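Local coordinates for protein beta-galactosidase (PDB 4OIF) that probably hydrolyses terminal non-reducing beta-D-galactose residues in beta-D-galactosides, as a zinc-containing, trimeric member of glycoside hydrolase family 42, at residues N13-G18 with K396-M401; D230-F235 with S272-H277; P265-D270 with E420-L425; Q316-M321 with H352-I357. All blocks are in the same frame, centred on the assembly; numbering follows the deposited sequence. Where two conformers were deposited one is given.

Interaction 1 (N13-G18 with K396-M401); sequences NFILHG and KALKKM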
loop_
_atom_site.group_PDB
_atom_site.type_symbol
_atom_site.label_atom_id
_atom_site.label_comp_id
_atom_site.label_asym_id
_atom_site.label_seq_id
_atom_site.Cartn_x
_atom_site.Cartn_y
_atom_site.Cartn_z
ATOM N N ASN A 13 -47.789 13.100 -9.618
ATOM C CA ASN A 13 -48.654 12.462 -8.629
ATOM C C ASN A 13 -48.437 10.957 -8.651
ATOM O O ASN A 13 -49.335 10.173 -8.330
ATOM C CB ASN A 13 -50.131 12.792 -8.894
ATOM C CG ASN A 13 -50.667 12.120 -10.156
ATOM O OD1 ASN A 13 -49.943 11.934 -11.136
ATOM N ND2 ASN A 13 -51.945 11.748 -10.132
ATOM N N PHE A 14 -47.235 10.562 -9.051
ATOM C CA PHE A 14 -46.874 9.159 -9.139
ATOM C C PHE A 14 -45.424 8.971 -8.729
ATOM O O PHE A 14 -44.629 9.901 -8.810
ATOM C CB PHE A 14 -47.098 8.634 -10.555
ATOM C CG PHE A 14 -46.330 9.379 -11.608
ATOM C CD1 PHE A 14 -45.082 8.935 -12.014
ATOM C CD2 PHE A 14 -46.861 10.515 -12.198
ATOM C CE1 PHE A 14 -44.365 9.613 -12.986
ATOM C CE2 PHE A 14 -46.159 11.203 -13.164
ATOM C CZ PHE A 14 -44.903 10.756 -13.562
ATOM N N ILE A 15 -45.077 7.768 -8.290
ATOM C CA ILE A 15 -43.699 7.480 -7.927
ATOM C C ILE A 15 -42.873 7.316 -9.197
ATOM O O ILE A 15 -43.172 6.465 -10.033
ATOM C CB ILE A 15 -43.589 6.228 -7.050
ATOM C CG1 ILE A 15 -43.910 6.589 -5.597
ATOM C CG2 ILE A 15 -42.190 5.647 -7.134
ATOM C CD1 ILE A 15 -44.730 5.555 -4.876
ATOM N N LEU A 16 -41.860 8.164 -9.348
ATOM C CA LEU A 16 -41.020 8.137 -10.534
ATOM C C LEU A 16 -40.359 6.776 -10.652
ATOM O O LEU A 16 -39.877 6.246 -9.672
ATOM C CB LEU A 16 -39.951 9.228 -10.485
ATOM C CG LEU A 16 -40.370 10.560 -9.862
ATOM C CD1 LEU A 16 -39.213 11.538 -9.940
ATOM C CD2 LEU A 16 -41.623 11.113 -10.543
ATOM N N HIS A 17 -40.354 6.207 -11.848
ATOM C CA HIS A 17 -39.653 4.958 -12.065
ATOM C C HIS A 17 -38.920 5.046 -13.391
ATOM O O HIS A 17 -39.525 5.325 -14.420
ATOM C CB HIS A 17 -40.620 3.778 -12.053
ATOM C CG HIS A 17 -39.949 2.446 -12.143
ATOM N ND1 HIS A 17 -40.428 1.426 -12.939
ATOM C CD2 HIS A 17 -38.845 1.959 -11.530
ATOM C CE1 HIS A 17 -39.643 0.368 -12.814
ATOM N NE2 HIS A 17 -38.677 0.662 -11.962
ATOM N N GLY A 18 -37.611 4.830 -13.369
ATOM C CA GLY A 18 -36.852 4.915 -14.605
ATOM C C GLY A 18 -35.411 5.179 -14.268
ATOM O O GLY A 18 -34.865 4.486 -13.424
ATOM N N LYS A 396 -44.780 -2.203 -11.864
ATOM C CA LYS A 396 -46.164 -2.601 -11.608
ATOM C C LYS A 396 -46.546 -2.321 -10.166
ATOM O O LYS A 396 -47.670 -1.909 -9.878
ATOM C CB LYS A 396 -46.372 -4.085 -11.918
ATOM C CG LYS A 396 -46.070 -4.477 -13.355
ATOM C CD LYS A 396 -46.045 -5.992 -13.514
ATOM C CE LYS A 396 -45.774 -6.407 -14.957
ATOM N NZ LYS A 396 -45.956 -7.876 -15.163
ATOM N N ALA A 397 -45.605 -2.547 -9.257
ATOM C CA ALA A 397 -45.891 -2.304 -7.858
ATOM C C ALA A 397 -46.042 -0.808 -7.595
ATOM O O ALA A 397 -46.958 -0.387 -6.882
ATOM C CB ALA A 397 -44.813 -2.903 -6.987
ATOM N N LEU A 398 -45.163 -0.007 -8.194
ATOM C CA LEU A 398 -45.148 1.434 -7.958
ATOM C C LEU A 398 -46.392 2.102 -8.518
ATOM O O LEU A 398 -46.878 3.083 -7.967
ATOM C CB LEU A 398 -43.904 2.079 -8.573
ATOM C CG LEU A 398 -42.522 1.700 -8.036
ATOM C CD1 LEU A 398 -41.441 2.446 -8.823
ATOM C CD2 LEU A 398 -42.390 1.957 -6.522
ATOM N N LYS A 399 -46.907 1.582 -9.623
ATOM C CA LYS A 399 -48.130 2.154 -10.170
ATOM C C LYS A 399 -49.299 2.080 -9.181
ATOM O O LYS A 399 -50.199 2.912 -9.223
ATOM C CB LYS A 399 -48.490 1.471 -11.489
ATOM C CG LYS A 399 -47.529 1.864 -12.599
ATOM C CD LYS A 399 -47.825 1.210 -13.937
ATOM C CE LYS A 399 -46.993 1.883 -15.029
ATOM N NZ LYS A 399 -47.099 1.230 -16.368
ATOM N N LYS A 400 -49.274 1.107 -8.275
ATOM C CA LYS A 400 -50.339 0.983 -7.279
ATOM C C LYS A 400 -50.042 1.777 -6.016
ATOM O O LYS A 400 -50.745 1.623 -5.020
ATOM C CB LYS A 400 -50.570 -0.479 -6.887
ATOM C CG LYS A 400 -50.780 -1.440 -8.042
ATOM C CD LYS A 400 -50.910 -2.873 -7.535
ATOM C CE LYS A 400 -50.970 -3.883 -8.681
ATOM N NZ LYS A 400 -51.074 -5.288 -8.177
ATOM N N MET A 401 -49.018 2.627 -6.049
ATOM C CA MET A 401 -48.540 3.264 -4.820
ATOM C C MET A 401 -48.575 4.795 -4.829
ATOM O O MET A 401 -47.886 5.439 -4.042
ATOM C CB MET A 401 -47.110 2.774 -4.517
ATOM C CG MET A 401 -47.059 1.340 -3.982
ATOM S SD MET A 401 -45.427 0.576 -4.001
ATOM C CE MET A 401 -44.558 1.502 -2.739
#
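Leu398, reaching out of the last turn of helix 386-399, pushes both of its methyl groups against residues 13-18, where the chain enters its first barrel strand. Its CG lies anti to the carbonyl carbon (chi1 -64°), and the branch ends forked between two neighbours. CD1 comes within 3.6 Å of His17 CB and meets the inner end of the imidazole obliquely, while Leu398 CD2 abuts Ile15 CG2 at 3.7 Å. Both partners are crossed at about a right angle, so the leucine tip lies across them rather than alongside. Ile15 divides its work between its branches: CG2, anti to the backbone N, faces Leu398, whereas CD1 extends to Met401 and touches its CB at 3.7 Å and its carbonyl O at 3.3 Å. No hydrogen bond joins the segments. Bonds from ND1 to His44 O and from NE2 to the hydroxyl of Tyr359 fix the rotation of the imidazole that Leu398 CD1 meets. The contact thus seats the end of helix 386-399 on strand 16-21 of the barrel, with Leu398 also touching Ile357 of neighbouring strand 356-359 and Met401 reaching Met347 and Ile350 of helix 341-351.

Interaction 2 (D230-F235 with S272-H277); sequences DQTISF and SKFAKH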
loop_
_atom_site.group_PDB
_atom_site.type_symbol
_atom_site.label_atom_id
_atom_site.label_comp_id
_atom_site.label_asym_id
_atom_site.label_seq_id
_atom_site.Cartn_x
_atom_site.Cartn_y
_atom_site.Cartn_z
ATOM N N ASP A 230 -18.119 25.569 -0.078
ATOM C CA ASP A 230 -18.651 26.862 -0.487
ATOM C C ASP A 230 -18.424 27.158 -1.966
ATOM O O ASP A 230 -19.313 27.637 -2.644
ATOM C CB ASP A 230 -18.049 27.983 0.354
ATOM C CG ASP A 230 -18.727 28.126 1.705
ATOM O OD1 ASP A 230 -19.773 27.477 1.915
ATOM O OD2 ASP A 230 -18.217 28.889 2.555
ATOM N N GLN A 231 -17.237 26.868 -2.468
ATOM C CA GLN A 231 -16.916 27.175 -3.835
ATOM C C GLN A 231 -17.672 26.250 -4.791
ATOM O O GLN A 231 -18.099 26.679 -5.886
ATOM C CB GLN A 231 -15.395 27.096 -4.048
ATOM C CG GLN A 231 -14.926 27.666 -5.384
ATOM C CD GLN A 231 -15.027 29.163 -5.520
ATOM O OE1 GLN A 231 -15.973 29.790 -5.051
ATOM N NE2 GLN A 231 -14.040 29.752 -6.190
ATOM N N THR A 232 -17.881 25.006 -4.357
ATOM C CA THR A 232 -18.728 24.076 -5.110
ATOM C C THR A 232 -20.175 24.599 -5.205
ATOM O O THR A 232 -20.757 24.665 -6.298
ATOM C CB THR A 232 -18.716 22.677 -4.467
ATOM O OG1 THR A 232 -17.409 22.121 -4.591
ATOM C CG2 THR A 232 -19.699 21.751 -5.138
ATOM N N ILE A 233 -20.735 25.006 -4.064
ATOM C CA ILE A 233 -22.090 25.551 -4.029
ATOM C C ILE A 233 -22.216 26.816 -4.879
ATOM O O ILE A 233 -23.168 26.966 -5.643
ATOM C CB ILE A 233 -22.532 25.865 -2.609
ATOM C CG1 ILE A 233 -22.601 24.578 -1.794
ATOM C CG2 ILE A 233 -23.891 26.551 -2.614
ATOM C CD1 ILE A 233 -23.143 24.785 -0.367
ATOM N N SER A 234 -21.241 27.709 -4.765
ATOM C CA SER A 234 -21.169 28.901 -5.613
ATOM C C SER A 234 -21.191 28.537 -7.113
ATOM O O SER A 234 -21.901 29.188 -7.912
ATOM C CB SER A 234 -19.916 29.715 -5.269
ATOM O OG SER A 234 -19.553 30.607 -6.311
ATOM N N PHE A 235 -20.434 27.498 -7.487
ATOM C CA PHE A 235 -20.459 27.013 -8.868
ATOM C C PHE A 235 -21.855 26.566 -9.252
ATOM O O PHE A 235 -22.333 26.848 -10.359
ATOM C CB PHE A 235 -19.481 25.858 -9.070
ATOM C CG PHE A 235 -19.336 25.420 -10.509
ATOM C CD1 PHE A 235 -20.243 24.535 -11.083
ATOM C CD2 PHE A 235 -18.275 25.879 -11.287
ATOM C CE1 PHE A 235 -20.108 24.131 -12.416
ATOM C CE2 PHE A 235 -18.128 25.473 -12.617
ATOM C CZ PHE A 235 -19.053 24.598 -13.181
ATOM N N SER A 272 -25.176 19.263 4.508
ATOM C CA SER A 272 -26.124 19.951 5.377
ATOM C C SER A 272 -26.209 21.415 4.953
ATOM O O SER A 272 -27.200 22.094 5.199
ATOM C CB SER A 272 -25.730 19.836 6.846
ATOM O OG SER A 272 -24.655 20.687 7.165
ATOM N N LYS A 273 -25.153 21.877 4.292
ATOM C CA LYS A 273 -25.073 23.231 3.767
ATOM C C LYS A 273 -25.619 23.293 2.347
ATOM O O LYS A 273 -26.232 24.295 1.952
ATOM C CB LYS A 273 -23.612 23.723 3.806
ATOM C CG LYS A 273 -23.444 25.230 3.901
ATOM C CD LYS A 273 -21.971 25.609 3.949
ATOM C CE LYS A 273 -21.779 27.060 4.366
ATOM N NZ LYS A 273 -22.618 27.968 3.531
ATOM N N PHE A 274 -25.395 22.222 1.582
ATOM C CA PHE A 274 -25.757 22.204 0.160
ATOM C C PHE A 274 -27.286 22.072 0.055
ATOM O O PHE A 274 -27.916 22.649 -0.844
ATOM C CB PHE A 274 -25.052 21.046 -0.574
ATOM C CG PHE A 274 -24.863 21.269 -2.067
ATOM C CD1 PHE A 274 -23.648 20.993 -2.672
ATOM C CD2 PHE A 274 -25.866 21.839 -2.839
ATOM C CE1 PHE A 274 -23.467 21.205 -4.033
ATOM C CE2 PHE A 274 -25.694 22.062 -4.198
ATOM C CZ PHE A 274 -24.487 21.749 -4.794
ATOM N N ALA A 275 -27.876 21.319 0.984
ATOM C CA ALA A 275 -29.310 21.029 0.966
ATOM C C ALA A 275 -30.156 22.299 0.948
ATOM O O ALA A 275 -31.218 22.342 0.312
ATOM C CB ALA A 275 -29.681 20.166 2.156
ATOM N N LYS A 276 -29.678 23.320 1.659
ATOM C CA LYS A 276 -30.349 24.618 1.698
ATOM C C LYS A 276 -30.459 25.252 0.311
ATOM O O LYS A 276 -31.283 26.133 0.102
ATOM C CB LYS A 276 -29.620 25.584 2.629
ATOM C CG LYS A 276 -29.443 25.123 4.074
ATOM C CD LYS A 276 -28.809 26.234 4.900
ATOM C CE LYS A 276 -28.173 25.702 6.169
ATOM N NZ LYS A 276 -29.123 24.800 6.863
ATOM N N HIS A 277 -29.637 24.803 -0.634
ATOM C CA HIS A 277 -29.632 25.397 -1.970
ATOM C C HIS A 277 -30.449 24.599 -2.983
ATOM O O HIS A 277 -30.603 25.023 -4.122
ATOM C CB HIS A 277 -28.191 25.554 -2.476
ATOM C CG HIS A 277 -27.357 26.462 -1.625
ATOM N ND1 HIS A 277 -27.087 27.770 -1.972
ATOM C CD2 HIS A 277 -26.762 26.261 -0.423
ATOM C CE1 HIS A 277 -26.346 28.327 -1.030
ATOM N NE2 HIS A 277 -26.132 27.432 -0.081
HETATM O O HOH W 1 -22.263 28.396 0.791
#
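Ile233 carries the contact by setting two of its branches on two different rings. With CG1 anti to the carbonyl carbon and CG2 anti to the backbone N (chi1 -64°), the branches diverge. CG2 stands almost centrally over the imidazole of His277, 3.3 Å from the ring centroid and only 6° off the normal. CG1 lies over a face of the Phe274 ring, nearer its rim, 4.0 Å from the centroid; these two side chains slide past each other in opposite directions. Ile233 CD1 reaches the backbone of the other segment, 3.7 Å from Phe274 CA, and Thr232 CG2 adds an oblique methyl contact at Phe274 CE1. At the more exposed margin Lys273, its chain bent at the last torsion, brings NZ to 3.3 Å from Asp230 OD1 in a salt bridge. A water closes the triangle, donating to Asp230 OD1 (2.9 Å) and accepting from Lys273 NZ.

A second shell fixes these groups. Trp175 NE1 holds Asp230 OD2, and the Phe236 ring meets Phe274 edge-to-face. Glu237 OE2 grips His277 ND1, a carboxylate partner that would tend to favour a protonated ring. Taken together, this is the docking of neighbouring elements in a TIM barrel: the long helix 218-246, the last before strand 252-259, packs against the short helix 271-274, which comes after strand 264-265 and a loop.

Interaction 3 (P265-D270 with E420-L425); sequences PFQGLD and ENNWAL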
loop_
_atom_site.group_PDB
_atom_site.type_symbol
_atom_site.label_atom_id
_atom_site.label_comp_id
_atom_site.label_asym_id
_atom_site.label_seq_id
_atom_site.Cartn_x
_atom_site.Cartn_y
_atom_site.Cartn_z
ATOM N N PRO A 265 -21.920 8.874 5.135
ATOM C CA PRO A 265 -22.225 10.062 4.339
ATOM C C PRO A 265 -21.034 10.465 3.488
ATOM O O PRO A 265 -19.890 10.284 3.924
ATOM C CB PRO A 265 -22.535 11.122 5.395
ATOM C CG PRO A 265 -22.997 10.345 6.578
ATOM C CD PRO A 265 -22.292 9.031 6.551
ATOM N N PHE A 266 -21.301 10.963 2.283
ATOM C CA PHE A 266 -20.248 11.460 1.415
ATOM C C PHE A 266 -19.406 12.457 2.208
ATOM O O PHE A 266 -19.949 13.326 2.901
ATOM C CB PHE A 266 -20.836 12.099 0.157
ATOM C CG PHE A 266 -19.809 12.675 -0.765
ATOM C CD1 PHE A 266 -18.849 11.860 -1.349
ATOM C CD2 PHE A 266 -19.808 14.030 -1.068
ATOM C CE1 PHE A 266 -17.896 12.388 -2.208
ATOM C CE2 PHE A 266 -18.862 14.566 -1.930
ATOM C CZ PHE A 266 -17.902 13.742 -2.496
ATOM N N GLN A 267 -18.083 12.299 2.136
ATOM C CA GLN A 267 -17.178 13.069 2.973
ATOM C C GLN A 267 -16.610 14.278 2.261
ATOM O O GLN A 267 -16.032 15.149 2.901
ATOM C CB GLN A 267 -16.036 12.187 3.475
ATOM C CG GLN A 267 -16.452 11.236 4.581
ATOM C CD GLN A 267 -17.316 11.940 5.605
ATOM O OE1 GLN A 267 -16.822 12.749 6.399
ATOM N NE2 GLN A 267 -18.621 11.666 5.571
ATOM N N GLY A 268 -16.795 14.347 0.946
ATOM C CA GLY A 268 -16.192 15.402 0.151
ATOM C C GLY A 268 -16.865 16.763 0.186
ATOM O O GLY A 268 -16.271 17.766 -0.217
ATOM N N LEU A 269 -18.107 16.803 0.656
ATOM C CA LEU A 269 -18.885 18.042 0.673
ATOM C C LEU A 269 -19.826 18.060 1.870
ATOM O O LEU A 269 -20.337 17.022 2.290
ATOM C CB LEU A 269 -19.690 18.189 -0.621
ATOM C CG LEU A 269 -18.939 18.434 -1.926
ATOM C CD1 LEU A 269 -19.885 18.313 -3.109
ATOM C CD2 LEU A 269 -18.264 19.802 -1.900
ATOM N N ASP A 270 -20.046 19.239 2.430
ATOM C CA ASP A 270 -20.986 19.375 3.531
ATOM C C ASP A 270 -22.417 19.473 2.978
ATOM O O ASP A 270 -22.879 20.549 2.594
ATOM C CB ASP A 270 -20.637 20.594 4.378
ATOM C CG ASP A 270 -21.429 20.654 5.663
ATOM O OD1 ASP A 270 -22.380 19.863 5.825
ATOM O OD2 ASP A 270 -21.099 21.496 6.519
ATOM N N GLU A 420 -18.636 18.719 9.589
ATOM C CA GLU A 420 -17.417 19.376 10.014
ATOM C C GLU A 420 -16.775 18.585 11.159
ATOM O O GLU A 420 -15.560 18.434 11.204
ATOM C CB GLU A 420 -17.702 20.835 10.392
ATOM C CG GLU A 420 -17.947 21.716 9.151
ATOM C CD GLU A 420 -18.334 23.169 9.457
ATOM O OE1 GLU A 420 -18.647 23.510 10.618
ATOM O OE2 GLU A 420 -18.321 23.977 8.510
ATOM N N ASN A 421 -17.595 18.052 12.057
ATOM C CA ASN A 421 -17.112 17.161 13.106
ATOM C C ASN A 421 -16.427 15.915 12.540
ATOM O O ASN A 421 -15.379 15.497 13.024
ATOM C CB ASN A 421 -18.263 16.752 14.028
ATOM C CG ASN A 421 -17.815 15.822 15.136
ATOM O OD1 ASN A 421 -16.949 16.168 15.940
ATOM N ND2 ASN A 421 -18.420 14.644 15.200
ATOM N N ASN A 422 -17.027 15.324 11.515
ATOM C CA ASN A 422 -16.417 14.202 10.820
ATOM C C ASN A 422 -15.025 14.574 10.277
ATOM O O ASN A 422 -14.033 13.881 10.527
ATOM C CB ASN A 422 -17.342 13.736 9.688
ATOM C CG ASN A 422 -17.169 12.266 9.352
ATOM O OD1 ASN A 422 -16.144 11.664 9.657
ATOM N ND2 ASN A 422 -18.168 11.687 8.704
ATOM N N TRP A 423 -14.965 15.688 9.556
ATOM C CA TRP A 423 -13.703 16.217 9.039
ATOM C C TRP A 423 -12.639 16.383 10.136
ATOM O O TRP A 423 -11.539 15.822 10.058
ATOM C CB TRP A 423 -13.938 17.561 8.341
ATOM C CG TRP A 423 -14.753 17.456 7.073
ATOM C CD1 TRP A 423 -15.011 16.324 6.362
ATOM C CD2 TRP A 423 -15.420 18.526 6.377
ATOM N NE1 TRP A 423 -15.789 16.615 5.266
ATOM C CE2 TRP A 423 -16.058 17.958 5.254
ATOM C CE3 TRP A 423 -15.543 19.903 6.598
ATOM C CZ2 TRP A 423 -16.800 18.722 4.348
ATOM C CZ3 TRP A 423 -16.282 20.662 5.696
ATOM C CH2 TRP A 423 -16.901 20.068 4.587
ATOM N N ALA A 424 -12.987 17.135 11.166
ATOM C CA ALA A 424 -12.025 17.522 12.179
ATOM C C ALA A 424 -11.572 16.312 12.994
ATOM O O ALA A 424 -10.384 16.147 13.282
ATOM C CB ALA A 424 -12.619 18.604 13.081
ATOM N N LEU A 425 -12.513 15.454 13.352
ATOM C CA LEU A 425 -12.153 14.254 14.084
ATOM C C LEU A 425 -11.252 13.356 13.240
ATOM O O LEU A 425 -10.312 12.768 13.765
ATOM C CB LEU A 425 -13.399 13.493 14.529
ATOM C CG LEU A 425 -13.145 12.148 15.196
ATOM C CD1 LEU A 425 -12.269 12.326 16.411
ATOM C CD2 LEU A 425 -14.467 11.502 15.589
HETATM O O HOH W 2 -21.020 20.600 9.422
HETATM O O HOH W 3 -18.969 23.425 6.065
#
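Pro265 enters through its carbonyl O, which takes a very short 2.5 Å hydrogen bond from Gln267 NE2, the donor standing well above the carbonyl plane. Phe266 then folds its ring over the backbone N of Gly268, closing the turn on itself. Gln267 does most of the joining. Its bent side chain crosses Asn422 at about a right angle, the amide planes 46° apart; OE1 is 2.9 Å from Asn422 ND2, yet the angle is too poor for a hydrogen bond, and the Tyr417 hydroxyl serves both amide nitrogens. The backbone is better matched: Trp423 NE1 donates to Gln267 O at 2.8 Å and 152°, within the carbonyl plane. After Leu269, whose CB points away from the helix, Asp270 lays CB 3.8 Å from Trp423 CH2. Asp270 OD2 accepts from a water that in turn accepts from Glu420 N, and a second water lies between Asp270 OD2 and Glu420 OE2. These like-charged oxygens remain 4.2 Å apart, with Arg226 paired to Glu420, while Asp270 N-caps helix 271-274. The barrel loop thus meets the trimerisation domain: Leu269 rests on helix 218-246, Trp423 of helix 419-427 also packs there, and Asn422 leans on Tyr438 and Pro439 of helix 438-451.

Interaction 4 (Q316-M321 with H352-I357); sequences QPFLLM and HGSDSI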
loop_
_atom_site.group_PDB
_atom_site.type_symbol
_atom_site.label_atom_id
_atom_site.label_comp_id
_atom_site.label_asym_id
_atom_site.label_seq_id
_atom_site.Cartn_x
_atom_site.Cartn_y
_atom_site.Cartn_z
ATOM N N GLN A 316 -38.735 16.357 4.104
ATOM C CA GLN A 316 -39.724 16.162 3.053
ATOM C C GLN A 316 -39.315 14.895 2.288
ATOM O O GLN A 316 -38.224 14.375 2.512
ATOM C CB GLN A 316 -39.777 17.387 2.135
ATOM C CG GLN A 316 -38.481 17.582 1.365
ATOM C CD GLN A 316 -38.507 18.744 0.388
ATOM O OE1 GLN A 316 -39.399 19.599 0.423
ATOM N NE2 GLN A 316 -37.509 18.788 -0.490
ATOM N N PRO A 317 -40.174 14.386 1.388
ATOM C CA PRO A 317 -39.708 13.206 0.650
ATOM C C PRO A 317 -38.433 13.485 -0.163
ATOM O O PRO A 317 -38.227 14.614 -0.614
ATOM C CB PRO A 317 -40.878 12.890 -0.281
ATOM C CG PRO A 317 -42.062 13.505 0.371
ATOM C CD PRO A 317 -41.566 14.734 1.051
ATOM N N PHE A 318 -37.587 12.473 -0.332
ATOM C CA PHE A 318 -36.402 12.616 -1.168
ATOM C C PHE A 318 -36.562 11.798 -2.444
ATOM O O PHE A 318 -37.514 11.055 -2.598
ATOM C CB PHE A 318 -35.137 12.197 -0.406
ATOM C CG PHE A 318 -35.018 10.708 -0.177
ATOM C CD1 PHE A 318 -35.549 10.124 0.967
ATOM C CD2 PHE A 318 -34.353 9.896 -1.099
ATOM C CE1 PHE A 318 -35.441 8.756 1.183
ATOM C CE2 PHE A 318 -34.237 8.525 -0.890
ATOM C CZ PHE A 318 -34.784 7.954 0.259
ATOM N N LEU A 319 -35.626 11.937 -3.366
ATOM C CA LEU A 319 -35.704 11.183 -4.598
ATOM C C LEU A 319 -34.467 10.304 -4.764
ATOM O O LEU A 319 -33.341 10.788 -4.820
ATOM C CB LEU A 319 -35.886 12.130 -5.797
ATOM C CG LEU A 319 -37.218 12.909 -5.824
ATOM C CD1 LEU A 319 -37.186 14.084 -6.794
ATOM C CD2 LEU A 319 -38.414 12.003 -6.130
ATOM N N LEU A 320 -34.679 8.994 -4.805
ATOM C CA LEU A 320 -33.608 8.102 -5.199
ATOM C C LEU A 320 -33.319 8.388 -6.661
ATOM O O LEU A 320 -34.168 8.143 -7.520
ATOM C CB LEU A 320 -33.987 6.645 -4.989
ATOM C CG LEU A 320 -32.891 5.656 -5.379
ATOM C CD1 LEU A 320 -31.665 5.902 -4.521
ATOM C CD2 LEU A 320 -33.378 4.215 -5.238
ATOM N N MET A 321 -32.140 8.946 -6.939
ATOM C CA MET A 321 -31.777 9.310 -8.308
ATOM C C MET A 321 -31.088 8.141 -9.015
ATOM O O MET A 321 -31.273 7.917 -10.220
ATOM C CB MET A 321 -30.874 10.550 -8.322
ATOM C CG MET A 321 -30.563 11.093 -9.720
ATOM S SD MET A 321 -32.001 11.798 -10.562
ATOM C CE MET A 321 -32.464 13.062 -9.390
ATOM N N HIS A 352 -38.505 4.584 3.486
ATOM C CA HIS A 352 -37.766 5.559 4.273
ATOM C C HIS A 352 -37.902 6.957 3.693
ATOM O O HIS A 352 -37.265 7.883 4.176
ATOM C CB HIS A 352 -36.287 5.174 4.373
ATOM C CG HIS A 352 -36.007 4.093 5.374
ATOM N ND1 HIS A 352 -35.578 4.359 6.657
ATOM C CD2 HIS A 352 -36.099 2.744 5.281
ATOM C CE1 HIS A 352 -35.422 3.221 7.311
ATOM N NE2 HIS A 352 -35.729 2.226 6.498
ATOM N N GLY A 353 -38.749 7.116 2.675
ATOM C CA GLY A 353 -39.128 8.445 2.230
ATOM C C GLY A 353 -38.993 8.819 0.760
ATOM O O GLY A 353 -39.444 9.889 0.354
ATOM N N SER A 354 -38.394 7.960 -0.052
ATOM C CA SER A 354 -38.229 8.286 -1.472
ATOM C C SER A 354 -39.548 8.297 -2.251
ATOM O O SER A 354 -40.391 7.410 -2.080
ATOM C CB SER A 354 -37.266 7.302 -2.131
ATOM O OG SER A 354 -37.091 7.602 -3.502
ATOM N N ASP A 355 -39.726 9.302 -3.105
ATOM C CA ASP A 355 -40.845 9.322 -4.051
ATOM C C ASP A 355 -40.402 8.906 -5.454
ATOM O O ASP A 355 -41.056 9.236 -6.444
ATOM C CB ASP A 355 -41.505 10.704 -4.098
ATOM C CG ASP A 355 -42.421 10.949 -2.913
ATOM O OD1 ASP A 355 -42.806 9.969 -2.238
ATOM O OD2 ASP A 355 -42.763 12.123 -2.655
ATOM N N SER A 356 -39.303 8.164 -5.538
ATOM C CA SER A 356 -38.841 7.645 -6.822
ATOM C C SER A 356 -38.002 6.382 -6.675
ATOM O O SER A 356 -37.387 6.154 -5.640
ATOM C CB SER A 356 -38.023 8.700 -7.570
ATOM O OG SER A 356 -36.814 8.978 -6.887
ATOM N N ILE A 357 -38.013 5.566 -7.724
ATOM C CA ILE A 357 -37.026 4.527 -7.948
ATOM C C ILE A 357 -36.375 4.782 -9.319
ATOM O O ILE A 357 -36.971 4.564 -10.397
ATOM C CB ILE A 357 -37.633 3.108 -7.881
ATOM C CG1 ILE A 357 -38.269 2.849 -6.504
ATOM C CG2 ILE A 357 -36.566 2.074 -8.168
ATOM C CD1 ILE A 357 -37.291 2.850 -5.336
#
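Two consecutive barrel strands, 319-322 and 356-359, meet here at the closing step of a beta-alpha-beta unit, whose helix 341-351 ends in a Schellman motif with Gly353, at positive phi, as the C-prime residue. Directly past residues 316-321 comes Glu322, the predicted nucleophile. Two serine hydroxyls and two backbone bonds join the segments. Ser354 OG, anti to its own backbone N, accepts from Leu320 N at 3.1 Å and 160° and donates to Ser356 O at 2.6 Å on a lone pair in the carbonyl plane. Ser356 OG, in the crowded position between backbone N and carbonyl carbon (chi1 66°), donates in return to Leu320 O at 2.8 Å, from above the carbonyl plane. Among the backbone bonds, Asp355 N to Phe318 O (2.9 Å) runs nearly along the C=O axis, whereas Phe318 N to Gly353 O is long at 3.3 Å and comes in well out of the carbonyl plane.

Phe318 presents one ring face to Ser354, whose CB sits 3.8 Å from the centroid, offset toward the rim; His352 O, which accepts a hydrogen bond from Arg311, lies in the ring plane at the edge. Pro317 CB runs beside Asp355 and touches its OD2 at 3.1 Å; Asp355 OD1 pairs with Arg633, and OD2 accepts from Gly406 N. Two serine hydroxyls therefore satisfy both backbone polar groups of Leu320 within a buried interface, adding to the few backbone bonds that tie the strand leading to the predicted nucleophile to its neighbour.

In the fold
Interactions 1 and 4 share the barrel sheet, their centres 12 Å apart: strands 16-21 and 356-359 are neighbours, joined by backbone hydrogen bonds such as Leu16 O with Ile357 N, so the first strand meets the last and the ring closes. Interactions 2 and 3, 14 Å between centres, touch where Leu269 packs on Thr232; interaction 3 joins the barrel to the trimerisation domain. Interaction 2 finishes before interaction 4 begins, and both are nested inside the loop closed by interaction 1, whereas interaction 3 crosses interactions 1 and 2. Centres of interactions 1 and 3 are 34 Å apart. Interactions 1 and 4 thus lie at the barrel's seam, and interaction 3 where the next domain attaches.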